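Local coordinates for DNA/RNA-binding protein Alba (Thermoplasma volcanium, PDB 4Z9E), which probably binds double-stranded DNA tightly without sequence specificity, and RNA as well, and helps to compact the archaeal chromosome, at residues V45-A48 and E49-H53; K11-T14 and M15-V18. All coordinates share one frame; numbering follows the deposited sequence.

Contact 1 (V45-A48 and E49-H53); sequences VDVA and EITRH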
loop_
_atom_site.group_PDB
_atom_site.type_symbol
_atom_site.label_atom_id
_atom_site.label_comp_id
_atom_site.label_asym_id
_atom_site.label_seq_id
_atom_site.Cartn_x
_atom_site.Cartn_y
_atom_site.Cartn_z
ATOM N N VAL A 45 4.403 0.171 4.575
ATOM C CA VAL A 45 3.380 1.049 5.166
ATOM C C VAL A 45 3.602 1.200 6.666
ATOM O O VAL A 45 3.630 2.324 7.160
ATOM C CB VAL A 45 1.934 0.577 4.874
ATOM C CG1 VAL A 45 0.919 1.498 5.550
ATOM C CG2 VAL A 45 1.666 0.587 3.370
ATOM N N ASP A 46 3.787 0.087 7.376
ATOM C CA ASP A 46 4.217 0.122 8.785
ATOM C C ASP A 46 5.418 1.049 9.046
ATOM O O ASP A 46 5.369 1.890 9.969
ATOM C CB ASP A 46 4.564 -1.284 9.324
ATOM C CG ASP A 46 3.366 -2.246 9.362
ATOM O OD1 ASP A 46 2.174 -1.829 9.267
ATOM O OD2 ASP A 46 3.637 -3.466 9.500
ATOM N N VAL A 47 6.495 0.883 8.263
ATOM C CA VAL A 47 7.700 1.681 8.443
ATOM C C VAL A 47 7.358 3.149 8.407
ATOM O O VAL A 47 7.752 3.892 9.289
ATOM C CB VAL A 47 8.788 1.373 7.393
ATOM C CG1 VAL A 47 9.841 2.473 7.346
ATOM C CG2 VAL A 47 9.422 0.024 7.678
ATOM N N ALA A 48 6.602 3.559 7.401
ATOM C CA ALA A 48 6.224 4.969 7.270
ATOM C C ALA A 48 5.274 5.427 8.352
ATOM O O ALA A 48 5.289 6.590 8.723
ATOM C CB ALA A 48 5.611 5.261 5.898
ATOM N N GLU A 49 4.416 4.543 8.829
ATOM C CA GLU A 49 3.440 4.969 9.820
ATOM C C GLU A 49 4.053 5.077 11.215
ATOM O O GLU A 49 3.749 5.997 11.965
ATOM C CB GLU A 49 2.220 4.063 9.807
ATOM C CG GLU A 49 1.291 4.394 8.659
ATOM C CD GLU A 49 0.418 5.595 8.980
ATOM O OE1 GLU A 49 -0.302 5.528 9.987
ATOM O OE2 GLU A 49 0.445 6.616 8.259
ATOM N N ILE A 50 4.949 4.159 11.538
ATOM C CA ILE A 50 5.654 4.223 12.809
ATOM C C ILE A 50 6.500 5.482 12.852
ATOM O O ILE A 50 6.517 6.219 13.852
ATOM C CB ILE A 50 6.562 2.995 12.998
ATOM C CG1 ILE A 50 5.717 1.776 13.276
ATOM C CG2 ILE A 50 7.520 3.197 14.149
ATOM C CD1 ILE A 50 6.445 0.486 12.991
ATOM N N THR A 51 7.184 5.723 11.746
ATOM C CA THR A 51 8.058 6.867 11.633
ATOM C C THR A 51 7.317 8.156 11.964
ATOM O O THR A 51 7.788 8.962 12.740
ATOM C CB THR A 51 8.652 6.967 10.213
ATOM O OG1 THR A 51 9.601 5.920 10.028
ATOM C CG2 THR A 51 9.358 8.270 10.021
ATOM N N ARG A 52 6.158 8.362 11.372
ATOM C CA ARG A 52 5.461 9.635 11.573
ATOM C C ARG A 52 4.632 9.711 12.863
ATOM O O ARG A 52 4.145 10.770 13.230
ATOM C CB ARG A 52 4.603 9.958 10.367
ATOM C CG ARG A 52 3.472 8.983 10.183
ATOM C CD ARG A 52 2.953 9.093 8.764
ATOM N NE ARG A 52 2.216 10.335 8.601
ATOM C CZ ARG A 52 0.915 10.459 8.842
ATOM N NH1 ARG A 52 0.198 9.403 9.244
ATOM N NH2 ARG A 52 0.333 11.642 8.669
ATOM N N HIS A 53 4.485 8.589 13.547
ATOM C CA HIS A 53 3.785 8.578 14.814
ATOM C C HIS A 53 4.720 8.738 15.978
ATOM O O HIS A 53 4.521 9.570 16.847
ATOM C CB HIS A 53 2.944 7.312 14.932
ATOM C CG HIS A 53 1.599 7.427 14.256
ATOM N ND1 HIS A 53 1.452 7.953 13.016
ATOM C CD2 HIS A 53 0.323 7.095 14.696
ATOM C CE1 HIS A 53 0.156 7.949 12.677
ATOM N NE2 HIS A 53 -0.540 7.426 13.705
#
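Thr-51 lays its side chain against the carbonyl of Val-47 one turn back in helix 41-55, the second helix of the Alba fold. With OG1 anti to the carbonyl carbon (chi1 -71°), the hydroxyl lies beside the backbone N and donates to Val-47 O at 2.8 Å. Thr-51 N reaches the same Val-47 O at 3.1 Å from the other face of the carbonyl plane, so two donors grip one oxygen. Ile-50 N to Asp-46 O, 2.8 Å, is nearly straight at 170°, and the Ile-50 side chain folds back over that acceptor, CG1 lying 3.3 Å from Asp-46 O. On another side of the helix, Glu-49 packs CG at 3.5 Å from Val-45 O and bends at chi2. Its carboxylate is shared: OE1 is hydrogen-bonded to Thr-68 OG1 of the second subunit, OE2 to Tyr-61 OH and Arg-52 NH1. With the carboxylate gone, as in an alanine here, the Arg-52 guanidinium would probably be left without its mate and the polar link to the second subunit lost. The salt bridge itself is somewhat skewed: Arg-52 NH1 meets Glu-49 OE2 on its syn side at 3.0 Å, 28° out of the carboxylate plane.

Contact 2 (K11-T14 and M15-V18); sequences KKPT and MNYV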
loop_
_atom_site.group_PDB
_atom_site.type_symbol
_atom_site.label_atom_id
_atom_site.label_comp_id
_atom_site.label_asym_id
_atom_site.label_seq_id
_atom_site.Cartn_x
_atom_site.Cartn_y
_atom_site.Cartn_z
ATOM N N LYS A 11 13.491 -8.022 4.493
ATOM C CA LYS A 11 13.158 -9.019 5.517
ATOM C C LYS A 11 13.598 -8.706 6.953
ATOM O O LYS A 11 13.123 -9.361 7.878
ATOM C CB LYS A 11 13.590 -10.440 5.088
ATOM C CG LYS A 11 12.719 -11.066 3.985
ATOM C CD LYS A 11 11.203 -10.976 4.257
ATOM C CE LYS A 11 10.346 -11.257 3.018
ATOM N NZ LYS A 11 10.552 -10.290 1.888
ATOM N N LYS A 12 14.486 -7.719 7.134
ATOM C CA LYS A 12 14.918 -7.283 8.479
ATOM C C LYS A 12 13.755 -6.788 9.375
ATOM O O LYS A 12 12.683 -6.443 8.877
ATOM C CB LYS A 12 15.957 -6.174 8.353
ATOM C CG LYS A 12 17.238 -6.606 7.670
ATOM C CD LYS A 12 18.183 -5.429 7.534
ATOM C CE LYS A 12 19.453 -5.851 6.810
ATOM N NZ LYS A 12 20.419 -4.724 6.811
ATOM N N PRO A 13 13.943 -6.786 10.705
ATOM C CA PRO A 13 12.889 -6.210 11.538
ATOM C C PRO A 13 12.580 -4.758 11.210
ATOM O O PRO A 13 13.468 -3.983 10.851
ATOM C CB PRO A 13 13.464 -6.360 12.946
ATOM C CG PRO A 13 14.168 -7.682 12.862
ATOM C CD PRO A 13 14.863 -7.607 11.518
ATOM N N THR A 14 11.300 -4.430 11.324
ATOM C CA THR A 14 10.749 -3.176 10.859
ATOM C C THR A 14 11.533 -1.947 11.350
ATOM O O THR A 14 11.743 -0.976 10.579
ATOM C CB THR A 14 9.252 -3.126 11.263
ATOM O OG1 THR A 14 8.596 -4.224 10.630
ATOM C CG2 THR A 14 8.562 -1.855 10.814
ATOM N N MET A 15 11.984 -2.002 12.606
ATOM C CA MET A 15 12.623 -0.850 13.232
ATOM C C MET A 15 13.955 -0.501 12.576
ATOM O O MET A 15 14.335 0.661 12.566
ATOM C CB MET A 15 12.782 -1.051 14.723
ATOM C CG MET A 15 11.452 -1.087 15.477
ATOM S SD MET A 15 10.485 0.416 15.279
ATOM C CE MET A 15 9.520 0.398 16.787
ATOM N N ASN A 16 14.644 -1.487 12.002
ATOM C CA ASN A 16 15.824 -1.188 11.169
ATOM C C ASN A 16 15.522 -0.169 10.107
ATOM O O ASN A 16 16.285 0.776 9.897
ATOM C CB ASN A 16 16.393 -2.446 10.500
ATOM C CG ASN A 16 17.051 -3.349 11.485
ATOM O OD1 ASN A 16 18.220 -3.159 11.817
ATOM N ND2 ASN A 16 16.288 -4.275 12.038
ATOM N N TYR A 17 14.388 -0.361 9.441
ATOM C CA TYR A 17 14.025 0.518 8.355
ATOM C C TYR A 17 13.581 1.867 8.882
ATOM O O TYR A 17 13.859 2.893 8.269
ATOM C CB TYR A 17 13.000 -0.156 7.458
ATOM C CG TYR A 17 13.515 -1.462 6.870
ATOM C CD1 TYR A 17 14.548 -1.474 5.927
ATOM C CD2 TYR A 17 12.976 -2.683 7.264
ATOM C CE1 TYR A 17 15.031 -2.677 5.402
ATOM C CE2 TYR A 17 13.446 -3.890 6.742
ATOM C CZ TYR A 17 14.460 -3.885 5.811
ATOM O OH TYR A 17 14.888 -5.100 5.299
ATOM N N VAL A 18 12.925 1.875 10.044
ATOM C CA VAL A 18 12.510 3.131 10.653
ATOM C C VAL A 18 13.765 3.932 11.016
ATOM O O VAL A 18 13.823 5.155 10.838
ATOM C CB VAL A 18 11.631 2.897 11.899
ATOM C CG1 VAL A 18 11.308 4.218 12.602
ATOM C CG2 VAL A 18 10.340 2.187 11.528
#
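Tyr-17 reaches back from the first turn of helix 14-25 to the loop that follows strand 6-8, tying down the N-terminal end of the first helix of the Alba fold. Its CB starts 3.5 Å from Thr-14 O. Chi1 of -59° sets CG anti to the carbonyl carbon, and the ring runs back to the loop. CD2 then passes obliquely by the carbonyls of Pro-13 and Thr-14, and CE2 comes to 3.4 Å from Lys-12 O, an oxygen lying at the ring edge, near its plane. The same oxygen accepts a hydrogen bond from Lys-43 NZ of helix 41-55; CE2 merely lies close. CZ lies against CB of Lys-12, whose side chain crosses that of the tyrosine at about a right angle and then runs on, extended, away from the helix. At the tip, the hydroxyl takes a hydrogen bond from the backbone: Lys-12 N lies 3.2 Å from Tyr-17 OH, with a bent angle of 139° at the hydrogen. Lys-11 N is also near Tyr-17 OH, at 3.3 Å, but at too poor an angle to bond.

Asn-16 makes the second tie. Its side chain lies alongside Pro-13, pointing the same way, with ND2 3.6 Å from Pro-13 CB. The helix proper is entered by a backbone bond, Val-18 N to Thr-14 O at 3.1 Å. Pro-13 O is held twice by Asn-16, and both donors come from the same face of its plane: N at 3.0 Å and ND2 at 3.1 Å, with the oxygen within 2° of the amide plane of Asn-16.

Contact 1 is the more buried of the two, lying within helix 41-55, whereas contact 2 joins an exposed loop to the start of helix 14-25, and in it only Tyr-17 and Val-18 are buried in the assembly. Their centres are about 11 Å apart, and the two helices touch directly: Val-47 CG2 packs 3.6 Å from Tyr-17 CB and also on Thr-14, while Thr-51 meets Val-18. The polar chemistry follows position. In contact 1 a carboxylate serves the helix, a neighbouring strand and the second subunit; in contact 2 a phenol and an amide bind backbone atoms of the loop, and no other chain of the assembly touches its segments.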